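Local coordinates for protein extracellular sialidase/neuraminidase, putative (Aspergillus fumigatus, PDB 2XZI) that hydrolyses terminal sialic acid glycosides as an exo-sialidase, with a preference for the deaminated sugar KDN that makes it a KDNase, at residues 15-19 / 70-74; 277-281 / 292-296; 353-357 / 366-370. All coordinates share one frame; numbering follows the deposited sequence.

Interaction 1: 15-19 / 70-74; sequences FPLFR and LVYKR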
ATOM      1  N   PHE A  15       7.737  15.013   4.316  1.00  6.40           N
ATOM      2  CA  PHE A  15       9.017  15.053   3.613  1.00  6.64           C
ATOM      3  C   PHE A  15       9.174  13.830   2.718  1.00  6.61           C
ATOM      4  O   PHE A  15       8.558  12.799   2.972  1.00  6.36           O
ATOM      5  CB  PHE A  15      10.209  15.207   4.591  1.00  6.54           C
ATOM      6  CG  PHE A  15      10.238  14.210   5.721  1.00  6.86           C
ATOM      7  CD1 PHE A  15      10.901  12.986   5.590  1.00  7.02           C
ATOM      8  CD2 PHE A  15       9.655  14.525   6.936  1.00  7.40           C
ATOM      9  CE1 PHE A  15      10.941  12.080   6.664  1.00  8.06           C
ATOM     10  CE2 PHE A  15       9.675  13.630   8.003  1.00  8.25           C
ATOM     11  CZ  PHE A  15      10.317  12.395   7.864  1.00  7.62           C
ATOM     12  N   PRO A  16      10.010  13.925   1.672  1.00  6.48           N
ATOM     13  CA  PRO A  16      10.269  12.716   0.860  1.00  6.76           C
ATOM     14  C   PRO A  16      10.984  11.638   1.680  1.00  6.27           C
ATOM     15  O   PRO A  16      11.936  11.939   2.432  1.00  8.66           O
ATOM     16  CB  PRO A  16      11.165  13.223  -0.276  1.00  7.14           C
ATOM     17  CG  PRO A  16      11.023  14.734  -0.235  1.00  8.03           C
ATOM     18  CD  PRO A  16      10.748  15.101   1.171  1.00  7.18           C
ATOM     19  N   LEU A  17      10.510  10.395   1.549  1.00  6.67           N
ATOM     20  CA  LEU A  17      11.150   9.283   2.241  1.00  6.20           C
ATOM     21  C   LEU A  17      11.876   8.334   1.287  1.00  5.75           C
ATOM     22  O   LEU A  17      12.869   7.688   1.667  1.00  6.75           O
ATOM     23  CB  LEU A  17      10.138   8.521   3.112  1.00  5.77           C
ATOM     24  CG  LEU A  17      10.695   7.388   3.971  1.00  6.60           C
ATOM     25  CD1 LEU A  17      11.746   7.945   4.939  1.00  8.54           C
ATOM     26  CD2 LEU A  17       9.583   6.648   4.726  1.00  8.83           C
ATOM     27  N   PHE A  18      11.370   8.212   0.066  1.00  5.34           N
ATOM     28  CA  PHE A  18      12.052   7.426  -0.960  1.00  5.58           C
ATOM     29  C   PHE A  18      12.360   8.385  -2.097  1.00  5.90           C
ATOM     30  O   PHE A  18      11.460   8.869  -2.781  1.00  7.34           O
ATOM     31  CB  PHE A  18      11.188   6.239  -1.424  1.00  6.14           C
ATOM     32  CG  PHE A  18      10.944   5.206  -0.351  1.00  6.15           C
ATOM     33  CD1 PHE A  18       9.884   5.338   0.540  1.00  5.21           C
ATOM     34  CD2 PHE A  18      11.764   4.091  -0.237  1.00  6.42           C
ATOM     35  CE1 PHE A  18       9.653   4.383   1.515  1.00  5.08           C
ATOM     36  CE2 PHE A  18      11.554   3.118   0.744  1.00  5.73           C
ATOM     37  CZ  PHE A  18      10.490   3.254   1.625  1.00  6.41           C
ATOM     38  N   ARG A  19      13.650   8.699  -2.230  1.00  7.29           N
ATOM     39  CA  ARG A  19      14.152   9.761  -3.092  1.00  7.83           C
ATOM     40  C   ARG A  19      14.671   9.166  -4.391  1.00  6.92           C
ATOM     41  O   ARG A  19      15.631   8.397  -4.388  1.00  7.96           O
ATOM     42  CB  ARG A  19      15.271  10.510  -2.365  1.00  8.84           C
ATOM     43  CG  ARG A  19      14.790  11.177  -1.070  1.00  9.69           C
ATOM     44  CD  ARG A  19      15.930  11.856  -0.298  1.00 12.05           C
ATOM     45  NE  ARG A  19      16.420  13.040  -1.011  1.00 15.06           N
ATOM     46  CZ  ARG A  19      15.936  14.274  -0.881  1.00 16.91           C
ATOM     47  NH1 ARG A  19      14.940  14.528  -0.034  1.00 15.63           N
ATOM     48  NH2 ARG A  19      16.443  15.262  -1.613  1.00 16.98           N
ATOM     49  N   LEU A  70      12.180  -5.217  -4.028  1.00  6.13           N
ATOM     50  CA  LEU A  70      11.353  -4.788  -2.901  1.00  6.37           C
ATOM     51  C   LEU A  70      12.256  -4.221  -1.831  1.00  6.12           C
ATOM     52  O   LEU A  70      13.048  -4.956  -1.236  1.00  7.09           O
ATOM     53  CB  LEU A  70      10.541  -5.959  -2.339  1.00  6.85           C
ATOM     54  CG  LEU A  70       9.207  -5.616  -1.668  1.00  7.83           C
ATOM     55  CD1 LEU A  70       9.373  -4.774  -0.393  1.00  7.65           C
ATOM     56  CD2 LEU A  70       8.262  -4.945  -2.613  1.00  9.84           C
ATOM     57  N   VAL A  71      12.126  -2.916  -1.604  1.00  5.76           N
ATOM     58  CA  VAL A  71      12.994  -2.172  -0.692  1.00  6.13           C
ATOM     59  C   VAL A  71      12.208  -1.659   0.510  1.00  6.56           C
ATOM     60  O   VAL A  71      10.978  -1.682   0.511  1.00  6.37           O
ATOM     61  CB  VAL A  71      13.757  -1.020  -1.428  1.00  6.20           C
ATOM     62  CG1 VAL A  71      14.682  -1.609  -2.508  1.00  7.08           C
ATOM     63  CG2 VAL A  71      12.795   0.043  -2.001  1.00  7.43           C
ATOM     64  N   TYR A  72      12.915  -1.214   1.547  1.00  6.09           N
ATOM     65  CA  TYR A  72      12.260  -0.712   2.731  1.00  6.36           C
ATOM     66  C   TYR A  72      13.154   0.200   3.558  1.00  6.97           C
ATOM     67  O   TYR A  72      14.386   0.212   3.380  1.00  7.07           O
ATOM     68  CB  TYR A  72      11.734  -1.865   3.591  1.00  6.29           C
ATOM     69  CG  TYR A  72      12.760  -2.656   4.378  1.00  6.23           C
ATOM     70  CD1 TYR A  72      13.600  -3.566   3.756  1.00  8.26           C
ATOM     71  CD2 TYR A  72      12.844  -2.529   5.761  1.00  6.75           C
ATOM     72  CE1 TYR A  72      14.512  -4.320   4.485  1.00  7.84           C
ATOM     73  CE2 TYR A  72      13.767  -3.278   6.502  1.00  8.44           C
ATOM     74  CZ  TYR A  72      14.587  -4.178   5.861  1.00  8.41           C
ATOM     75  OH  TYR A  72      15.510  -4.935   6.566  1.00  9.16           O
ATOM     76  N   LYS A  73      12.520   0.938   4.456  1.00  7.00           N
ATOM     77  CA  LYS A  73      13.207   1.666   5.516  1.00  6.32           C
ATOM     78  C   LYS A  73      12.479   1.442   6.814  1.00  6.63           C
ATOM     79  O   LYS A  73      11.264   1.286   6.837  1.00  7.60           O
ATOM     80  CB  LYS A  73      13.225   3.161   5.221  1.00  7.39           C
ATOM     81  CG  LYS A  73      14.101   3.579   4.057  1.00  7.94           C
ATOM     82  CD  LYS A  73      14.091   5.081   3.893  1.00  7.50           C
ATOM     83  CE  LYS A  73      15.094   5.466   2.838  1.00  8.59           C
ATOM     84  NZ  LYS A  73      15.326   6.917   2.783  1.00  9.91           N
ATOM     85  N   ARG A  74      13.219   1.436   7.913  1.00  6.56           N
ATOM     86  CA  ARG A  74      12.622   1.412   9.239  1.00  6.86           C
ATOM     87  C   ARG A  74      12.951   2.707   9.953  1.00  6.86           C
ATOM     88  O   ARG A  74      13.965   3.339   9.660  1.00  6.73           O
ATOM     89  CB  ARG A  74      13.226   0.285  10.086  1.00  6.52           C
ATOM     90  CG  ARG A  74      13.396  -1.058   9.384  1.00  8.46           C
ATOM     91  CD  ARG A  74      13.764  -2.113  10.428  1.00  9.62           C
ATOM     92  NE  ARG A  74      14.988  -1.765  11.163  1.00  8.55           N
ATOM     93  CZ  ARG A  74      15.335  -2.285  12.339  1.00  8.70           C
ATOM     94  NH1 ARG A  74      14.556  -3.155  12.961  1.00 10.43           N
ATOM     95  NH2 ARG A  74      16.469  -1.907  12.924  1.00 10.72           N
TER
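The seam between two blades of a beta-propeller is bridged here by K73, which reaches from strand 68-74 of one blade to the backbone of L17 at a corner of the N-terminal strand, which belongs to the neighbouring blade. The two segments are not paired as strands: the CA atoms of L17 and K73 are 8.5 Å apart, and side chains span the distance. K73 has its CG anti to its own carbonyl carbon (chi1 -69°), and beyond CG the chain is fully extended, which carries the ammonium across the seam. NZ donates to the carbonyl O of L17 at 2.8 Å, approaching almost in line with the C=O bond (164° at the oxygen). A salt bridge to D27 gives the same ammonium a second partner, so the buried charge is met by both a carbonyl and a carboxylate. The methylene shaft is used as well. L17, its CG anti to the backbone N, runs past the lysine in the opposite direction, with CD1 3.8 Å from CD of K73. Nearer the lysine's base, the ring of F18 brings CE2 to 4.2 Å from CG of K73 and to 4.3 Å from CG2 of V71. K73 NZ lies 5.8 Å from the centroid of the F18 ring, near its normal, and this adds at most a weak cation-pi attraction. L17 and F18 both face I370, forming a classic beta bulge in the strand that closes the circle. Apolar side chains packed between adjacent sheets, here with a lysine threaded through them, are characteristic of blade-to-blade contacts in the six-bladed sialidase propeller.

Interaction 2: 277-281 / 292-296; sequences QGSVL and IFLNS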
ATOM      1  N   GLN A 277      -4.951   2.818  -7.064  1.00  5.20           N
ATOM      2  CA  GLN A 277      -4.994   2.232  -5.733  1.00  5.15           C
ATOM      3  C   GLN A 277      -5.366   3.287  -4.671  1.00  4.75           C
ATOM      4  O   GLN A 277      -5.142   4.478  -4.858  1.00  4.85           O
ATOM      5  CB  GLN A 277      -3.643   1.554  -5.480  1.00  5.51           C
ATOM      6  CG  GLN A 277      -3.437   0.903  -4.111  1.00  5.81           C
ATOM      7  CD  GLN A 277      -2.821   1.829  -3.071  1.00  4.86           C
ATOM      8  OE1 GLN A 277      -2.839   3.053  -3.208  1.00  5.30           O
ATOM      9  NE2 GLN A 277      -2.246   1.243  -2.022  1.00  6.59           N
ATOM     10  N   GLY A 278      -5.969   2.837  -3.576  1.00  4.37           N
ATOM     11  CA  GLY A 278      -6.239   3.678  -2.414  1.00  5.10           C
ATOM     12  C   GLY A 278      -5.815   2.929  -1.165  1.00  4.97           C
ATOM     13  O   GLY A 278      -5.257   1.817  -1.256  1.00  5.70           O
ATOM     14  N   SER A 279      -6.077   3.534  -0.001  1.00  4.55           N
ATOM     15  CA  SER A 279      -5.761   2.920   1.281  1.00  5.16           C
ATOM     16  C   SER A 279      -6.875   3.218   2.284  1.00  5.28           C
ATOM     17  O   SER A 279      -7.581   4.230   2.165  1.00  4.57           O
ATOM     18  CB  SER A 279      -4.364   3.351   1.782  1.00  5.31           C
ATOM     19  OG  SER A 279      -4.247   4.775   1.886  1.00  6.12           O
ATOM     20  N   VAL A 280      -7.015   2.334   3.270  1.00  4.75           N
ATOM     21  CA  VAL A 280      -8.065   2.444   4.274  1.00  5.37           C
ATOM     22  C   VAL A 280      -7.472   1.978   5.617  1.00  5.58           C
ATOM     23  O   VAL A 280      -6.556   1.158   5.627  1.00  5.74           O
ATOM     24  CB  VAL A 280      -9.308   1.590   3.880  1.00  4.53           C
ATOM     25  CG1 VAL A 280      -9.008   0.068   3.969  1.00  5.56           C
ATOM     26  CG2 VAL A 280     -10.533   1.982   4.720  1.00  5.44           C
ATOM     27  N   LEU A 281      -7.988   2.510   6.728  1.00  5.24           N
ATOM     28  CA  LEU A 281      -7.387   2.281   8.038  1.00  5.58           C
ATOM     29  C   LEU A 281      -8.438   2.330   9.138  1.00  5.53           C
ATOM     30  O   LEU A 281      -9.202   3.283   9.217  1.00  5.77           O
ATOM     31  CB  LEU A 281      -6.314   3.340   8.314  1.00  5.91           C
ATOM     32  CG  LEU A 281      -5.580   3.235   9.650  1.00  7.58           C
ATOM     33  CD1 LEU A 281      -4.678   1.991   9.642  1.00  8.14           C
ATOM     34  CD2 LEU A 281      -4.729   4.471   9.928  1.00  9.13           C
ATOM     35  N   ILE A 292     -10.563   5.644   8.434  1.00  5.16           N
ATOM     36  CA  ILE A 292      -9.866   6.615   7.592  1.00  5.60           C
ATOM     37  C   ILE A 292      -9.719   6.048   6.171  1.00  4.93           C
ATOM     38  O   ILE A 292      -9.453   4.858   5.985  1.00  5.20           O
ATOM     39  CB  ILE A 292      -8.440   6.940   8.153  1.00  5.28           C
ATOM     40  CG1 ILE A 292      -8.399   7.064   9.693  1.00  6.37           C
ATOM     41  CG2 ILE A 292      -7.864   8.166   7.433  1.00  4.78           C
ATOM     42  CD1 ILE A 292      -9.292   8.174  10.304  1.00  7.10           C
ATOM     43  N   PHE A 293      -9.910   6.908   5.169  1.00  5.54           N
ATOM     44  CA  PHE A 293      -9.735   6.524   3.766  1.00  4.65           C
ATOM     45  C   PHE A 293      -8.876   7.557   3.041  1.00  4.33           C
ATOM     46  O   PHE A 293      -8.975   8.757   3.320  1.00  5.33           O
ATOM     47  CB  PHE A 293     -11.087   6.375   3.064  1.00  5.34           C
ATOM     48  CG  PHE A 293     -10.966   5.915   1.644  1.00  4.76           C
ATOM     49  CD1 PHE A 293     -10.620   4.598   1.349  1.00  6.35           C
ATOM     50  CD2 PHE A 293     -11.165   6.806   0.589  1.00  6.10           C
ATOM     51  CE1 PHE A 293     -10.486   4.161   0.040  1.00  8.81           C
ATOM     52  CE2 PHE A 293     -11.030   6.376  -0.738  1.00  7.96           C
ATOM     53  CZ  PHE A 293     -10.687   5.043  -1.012  1.00  7.29           C
ATOM     54  N   LEU A 294      -8.035   7.091   2.116  1.00  3.71           N
ATOM     55  CA  LEU A 294      -7.165   7.963   1.331  1.00  4.33           C
ATOM     56  C   LEU A 294      -7.099   7.483  -0.108  1.00  4.20           C
ATOM     57  O   LEU A 294      -6.835   6.308  -0.373  1.00  4.21           O
ATOM     58  CB  LEU A 294      -5.756   7.937   1.925  1.00  4.30           C
ATOM     59  CG  LEU A 294      -4.650   8.736   1.235  1.00  5.02           C
ATOM     60  CD1 LEU A 294      -4.950  10.217   1.058  1.00  6.14           C
ATOM     61  CD2 LEU A 294      -3.379   8.551   2.072  1.00  5.19           C
ATOM     62  N   ASN A 295      -7.345   8.399  -1.043  1.00  4.25           N
ATOM     63  CA  ASN A 295      -7.179   8.119  -2.472  1.00  5.04           C
ATOM     64  C   ASN A 295      -7.115   9.449  -3.204  1.00  4.41           C
ATOM     65  O   ASN A 295      -7.114  10.517  -2.572  1.00  6.18           O
ATOM     66  CB  ASN A 295      -8.303   7.202  -3.030  1.00  5.19           C
ATOM     67  CG  ASN A 295      -9.548   7.974  -3.503  1.00  5.69           C
ATOM     68  OD1 ASN A 295      -9.973   8.946  -2.874  1.00  5.72           O
ATOM     69  ND2 ASN A 295     -10.128   7.523  -4.621  1.00  7.09           N
ATOM     70  N   SER A 296      -7.004   9.388  -4.530  1.00  5.88           N
ATOM     71  CA  SER A 296      -7.164  10.615  -5.294  1.00  6.53           C
ATOM     72  C   SER A 296      -8.645  10.816  -5.585  1.00  6.42           C
ATOM     73  O   SER A 296      -9.252  10.045  -6.334  1.00  7.28           O
ATOM     74  CB  SER A 296      -6.380  10.573  -6.594  1.00  6.69           C
ATOM     75  OG  SER A 296      -6.493  11.847  -7.225  1.00  7.11           O
TER
HETATM   76  O   HOH W   1      -6.824   6.670  -5.938  1.00  7.57           O
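From S279 against L294 to L281 against I292, the first two strands of one propeller blade, 279-284 and 290-294, run antiparallel as a beta hairpin, their short axes 4.7 Å apart and 169° from each other in direction. At the entry Q277 stands back from the partner strand: a water donates to its carbonyl O and accepts from N of S296, while its side-chain NE2 is held by the carbonyls of S339 and P187. G278 leads into the ladder, its CA 3.4 Å from O of L294 and close to CB of N295, so the chains come together tightly at a residue without a side chain. S279 makes the first hydrogen-bonded pair: its N donates to O of L294 and its O accepts from N of L294, both at 2.9 Å. Its hydroxyl, set between the backbone N and the carbonyl carbon, touches CB of L294 at 3.5 Å and is hydrogen-bonded to OG of S339 in the next blade. V280 turns to the other side of the sheet as a non-hydrogen-bonded pair with F293. Its CA lies 3.3 Å from O of I292 in a CA-H...O contact, and its CB meets the edge of the F293 ring at CD1. V280 also packs on T231 and V233 of the preceding blade and F293 on L271, whereas S279, I292 and L294 turn toward strand 334-343, so the hairpin is a layer between two neighbours. L281 completes the ladder with I292. Its N bonds to O of I292 with a noticeable bend (142° at the hydrogen), but the return bond from N of I292 to O of L281, 2.8 Å long, is nearly straight at 178°.

Interaction 3: 353-357 / 366-370; sequences VESDF and SYRAI. With KDM (deamino-alpha-neuraminic acid), chain D.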
ATOM      1  N   VAL A 353       2.769   8.405   0.250  1.00  4.62           N
ATOM      2  CA  VAL A 353       2.046   8.860  -0.940  1.00  4.92           C
ATOM      3  C   VAL A 353       3.029   9.012  -2.102  1.00  5.00           C
ATOM      4  O   VAL A 353       4.079   9.663  -1.962  1.00  4.80           O
ATOM      5  CB  VAL A 353       1.315  10.225  -0.712  1.00  4.94           C
ATOM      6  CG1 VAL A 353       0.362  10.526  -1.875  1.00  5.90           C
ATOM      7  CG2 VAL A 353       0.550  10.246   0.620  1.00  7.02           C
ATOM      8  N   GLU A 354       2.691   8.405  -3.236  1.00  4.91           N
ATOM      9  CA  GLU A 354       3.459   8.578  -4.459  1.00  4.85           C
ATOM     10  C   GLU A 354       3.477  10.016  -4.955  1.00  6.20           C
ATOM     11  O   GLU A 354       2.528  10.780  -4.737  1.00  5.72           O
ATOM     12  CB  GLU A 354       2.883   7.703  -5.574  1.00  4.78           C
ATOM     13  CG  GLU A 354       3.050   6.223  -5.335  1.00  4.61           C
ATOM     14  CD  GLU A 354       2.642   5.394  -6.569  1.00  4.68           C
ATOM     15  OE1 GLU A 354       1.722   5.814  -7.301  1.00  5.23           O
ATOM     16  OE2 GLU A 354       3.225   4.320  -6.798  1.00  4.61           O
ATOM     17  N   SER A 355       4.576  10.351  -5.627  1.00  6.25           N
ATOM     18  CA  SER A 355       4.755  11.640  -6.284  0.60  6.48           C
ATOM     19  C   SER A 355       5.465  11.427  -7.623  1.00  7.40           C
ATOM     20  O   SER A 355       6.212  10.488  -7.764  1.00  7.52           O
ATOM     21  CB  SER A 355       5.586  12.544  -5.384  0.60  7.62           C
ATOM     22  OG  SER A 355       5.530  13.885  -5.814  0.60  8.01           O
ATOM     23  N   ASP A 356       5.252  12.332  -8.572  1.00  7.08           N
ATOM     24  CA  ASP A 356       5.731  12.149  -9.944  1.00  8.04           C
ATOM     25  C   ASP A 356       6.290  13.451 -10.444  1.00  8.45           C
ATOM     26  O   ASP A 356       5.585  14.455 -10.496  1.00  8.66           O
ATOM     27  CB  ASP A 356       4.544  11.708 -10.817  1.00  8.18           C
ATOM     28  CG  ASP A 356       4.939  11.306 -12.245  1.00  9.23           C
ATOM     29  OD1 ASP A 356       6.062  11.578 -12.716  1.00  8.64           O
ATOM     30  OD2 ASP A 356       4.081  10.717 -12.919  1.00 13.27           O
ATOM     31  N   PHE A 357       7.574  13.439 -10.786  1.00  8.70           N
ATOM     32  CA  PHE A 357       8.202  14.649 -11.304  1.00  9.79           C
ATOM     33  C   PHE A 357       7.664  15.032 -12.680  1.00 10.29           C
ATOM     34  O   PHE A 357       7.669  16.216 -13.030  1.00 11.26           O
ATOM     35  CB  PHE A 357       9.710  14.494 -11.342  1.00  9.80           C
ATOM     36  CG  PHE A 357      10.377  14.690 -10.011  1.00  9.65           C
ATOM     37  CD1 PHE A 357      10.536  13.626  -9.126  1.00 11.65           C
ATOM     38  CD2 PHE A 357      10.843  15.952  -9.626  1.00 11.21           C
ATOM     39  CE1 PHE A 357      11.153  13.802  -7.885  1.00 11.11           C
ATOM     40  CE2 PHE A 357      11.457  16.139  -8.387  1.00 11.54           C
ATOM     41  CZ  PHE A 357      11.616  15.058  -7.511  1.00 11.37           C
ATOM     42  N   SER A 366       9.922   9.428 -16.404  1.00  8.95           N
ATOM     43  CA  SER A 366       9.445  10.304 -15.345  1.00  8.43           C
ATOM     44  C   SER A 366       9.787   9.735 -13.963  1.00  7.91           C
ATOM     45  O   SER A 366       9.351   8.634 -13.591  1.00  8.28           O
ATOM     46  CB  SER A 366       7.954  10.582 -15.484  1.00  9.31           C
ATOM     47  OG  SER A 366       7.723  11.487 -16.561  1.00 10.18           O
ATOM     48  N   TYR A 367      10.605  10.470 -13.223  1.00  7.71           N
ATOM     49  CA  TYR A 367      11.063  10.042 -11.906  1.00  7.09           C
ATOM     50  C   TYR A 367       9.918  10.010 -10.900  1.00  7.30           C
ATOM     51  O   TYR A 367       9.133  10.949 -10.801  1.00  7.27           O
ATOM     52  CB  TYR A 367      12.186  10.957 -11.418  1.00  8.04           C
ATOM     53  CG  TYR A 367      13.441  10.841 -12.269  1.00  8.22           C
ATOM     54  CD1 TYR A 367      14.344   9.791 -12.080  1.00 10.17           C
ATOM     55  CD2 TYR A 367      13.708  11.776 -13.279  1.00  9.93           C
ATOM     56  CE1 TYR A 367      15.489   9.674 -12.868  1.00 11.08           C
ATOM     57  CE2 TYR A 367      14.853  11.663 -14.071  1.00 11.19           C
ATOM     58  CZ  TYR A 367      15.725  10.607 -13.863  1.00 12.52           C
ATOM     59  OH  TYR A 367      16.862  10.493 -14.650  1.00 14.42           O
ATOM     60  N   ARG A 368       9.840   8.907 -10.161  1.00  6.75           N
ATOM     61  CA  ARG A 368       8.794   8.765  -9.155  1.00  6.56           C
ATOM     62  C   ARG A 368       9.400   8.658  -7.771  1.00  6.03           C
ATOM     63  O   ARG A 368      10.351   7.900  -7.556  1.00  5.77           O
ATOM     64  CB  ARG A 368       7.943   7.525  -9.422  1.00  7.53           C
ATOM     65  CG  ARG A 368       7.461   7.390 -10.839  1.00  8.23           C
ATOM     66  CD  ARG A 368       6.559   8.551 -11.262  1.00  9.71           C
ATOM     67  NE  ARG A 368       5.932   8.285 -12.554  1.00 12.02           N
ATOM     68  CZ  ARG A 368       4.821   7.563 -12.704  1.00 14.87           C
ATOM     69  NH1 ARG A 368       4.197   7.046 -11.637  1.00 14.32           N
ATOM     70  NH2 ARG A 368       4.328   7.353 -13.921  1.00 13.39           N
ATOM     71  N   ALA A 369       8.847   9.427  -6.832  1.00  5.90           N
ATOM     72  CA  ALA A 369       9.311   9.448  -5.444  1.00  5.87           C
ATOM     73  C   ALA A 369       8.154   9.130  -4.498  1.00  6.11           C
ATOM     74  O   ALA A 369       7.002   9.126  -4.914  1.00  6.33           O
ATOM     75  CB  ALA A 369       9.947  10.790  -5.095  1.00  6.44           C
ATOM     76  N   ILE A 370       8.475   8.864  -3.238  1.00  5.94           N
ATOM     77  CA  ILE A 370       7.441   8.613  -2.237  1.00  5.80           C
ATOM     78  C   ILE A 370       7.589   9.550  -1.042  1.00  6.01           C
ATOM     79  O   ILE A 370       8.659   9.659  -0.455  1.00  5.72           O
ATOM     80  CB  ILE A 370       7.392   7.116  -1.812  1.00  4.60           C
ATOM     81  CG1 ILE A 370       7.118   6.234  -3.031  1.00  5.43           C
ATOM     82  CG2 ILE A 370       6.338   6.910  -0.738  1.00  6.13           C
ATOM     83  CD1 ILE A 370       7.257   4.715  -2.774  1.00  7.03           C
TER
HETATM   84  C2  KDM D 501      -1.369  11.724 -14.496  1.00 26.14           C
HETATM   85  C1  KDM D 501      -2.566  11.147 -13.703  1.00 27.02           C
HETATM   86  C3  KDM D 501      -0.546  12.708 -13.633  1.00 25.94           C
HETATM   87  C4  KDM D 501       0.238  11.967 -12.529  1.00 24.74           C
HETATM   88  C5  KDM D 501       1.034  10.784 -13.104  1.00 23.86           C
HETATM   89  C6  KDM D 501       0.119   9.861 -13.940  1.00 25.43           C
HETATM   90  C7  KDM D 501       0.712   8.630 -14.659  1.00 27.17           C
HETATM   91  C8  KDM D 501      -0.408   7.846 -15.394  1.00 28.91           C
HETATM   92  C9  KDM D 501       0.085   6.631 -16.212  1.00 30.43           C
HETATM   93  O5  KDM D 501       1.638  10.031 -12.040  1.00 20.17           O
HETATM   94  O1A KDM D 501      -2.836   9.934 -13.874  1.00 27.01           O
HETATM   95  O1B KDM D 501      -3.185  11.929 -12.944  1.00 25.26           O
HETATM   96  O4  KDM D 501       1.120  12.899 -11.892  1.00 23.96           O
HETATM   97  O6  KDM D 501      -0.505  10.671 -14.986  1.00 26.05           O
HETATM   98  O7  KDM D 501       1.714   9.045 -15.600  1.00 26.53           O
HETATM   99  O8  KDM D 501      -1.406   7.418 -14.457  1.00 28.51           O
HETATM  100  O9  KDM D 501       1.242   6.026 -15.620  1.00 31.75           O
HETATM  101  O2  KDM D 501      -1.857  12.430 -15.646  1.00 28.29           O
HETATM  102  O   HOH W   2       4.425   9.804 -15.257  1.00 19.60           O
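D356 and R368 meet at the sugar-binding end of a beta hairpin in the sheet that closes the propeller. The tight part is the antiparallel ladder beneath them. S355 N donates to O of A369 at 2.8 Å, A369 N returns a bond to O of S355, and F357 N continues the ladder to O of Y367 almost linearly (171° at the hydrogen). Above it, the side chains of D356 and R368 are stacked with an offset, the planes tilted 27° apart: R368 bends at its second torsion (chi2 -62°), laying its guanidinium over the carboxylate. OD2 of D356 sits 3.1 Å from NE of R368 but well off the guanidinium plane, so charge alone joins them. OD2 also accepts a hydrogen bond from O5 of a bound KDN at 2.7 Å, while OD1 takes N of F358. A water links OD2, O7 of the sugar and, weakly, NH2 of R368; N of R302 and NE of R303 also hydrogen-bond this sugar, and S301 and T362 belong to the same pocket. The looser side is that of the partly exposed F357 and Y367, where CD1 of F357 rests 3.9 Å from CB of Y367 and the phenol leads away to stack on H36. Strand 368-375 lies between strands 12-18 and 349-356, the latter paired on its far side with edge strand 334-343, while R368 and I370 touch strand 37-45.

Along the chain the three contacts come in series, interaction 1 first and interaction 3 last. Interactions 1 and 3 are close, with centres 12 Å apart, and share a sheet: strand 12-18 pairs with strand 368-375, N of L17 lying 2.8 Å from O of I370. The N-terminal strand thus joins three C-terminal ones, the closure by which a propeller becomes a ring, and interaction 1 ties that blade to the following one. Interaction 2 lies in the preceding blade, its centre about 19 Å from that of interaction 1 and 18 Å from that of interaction 3. Together the contacts illustrate pairing within blades, packing between them and sugar binding at strand ends.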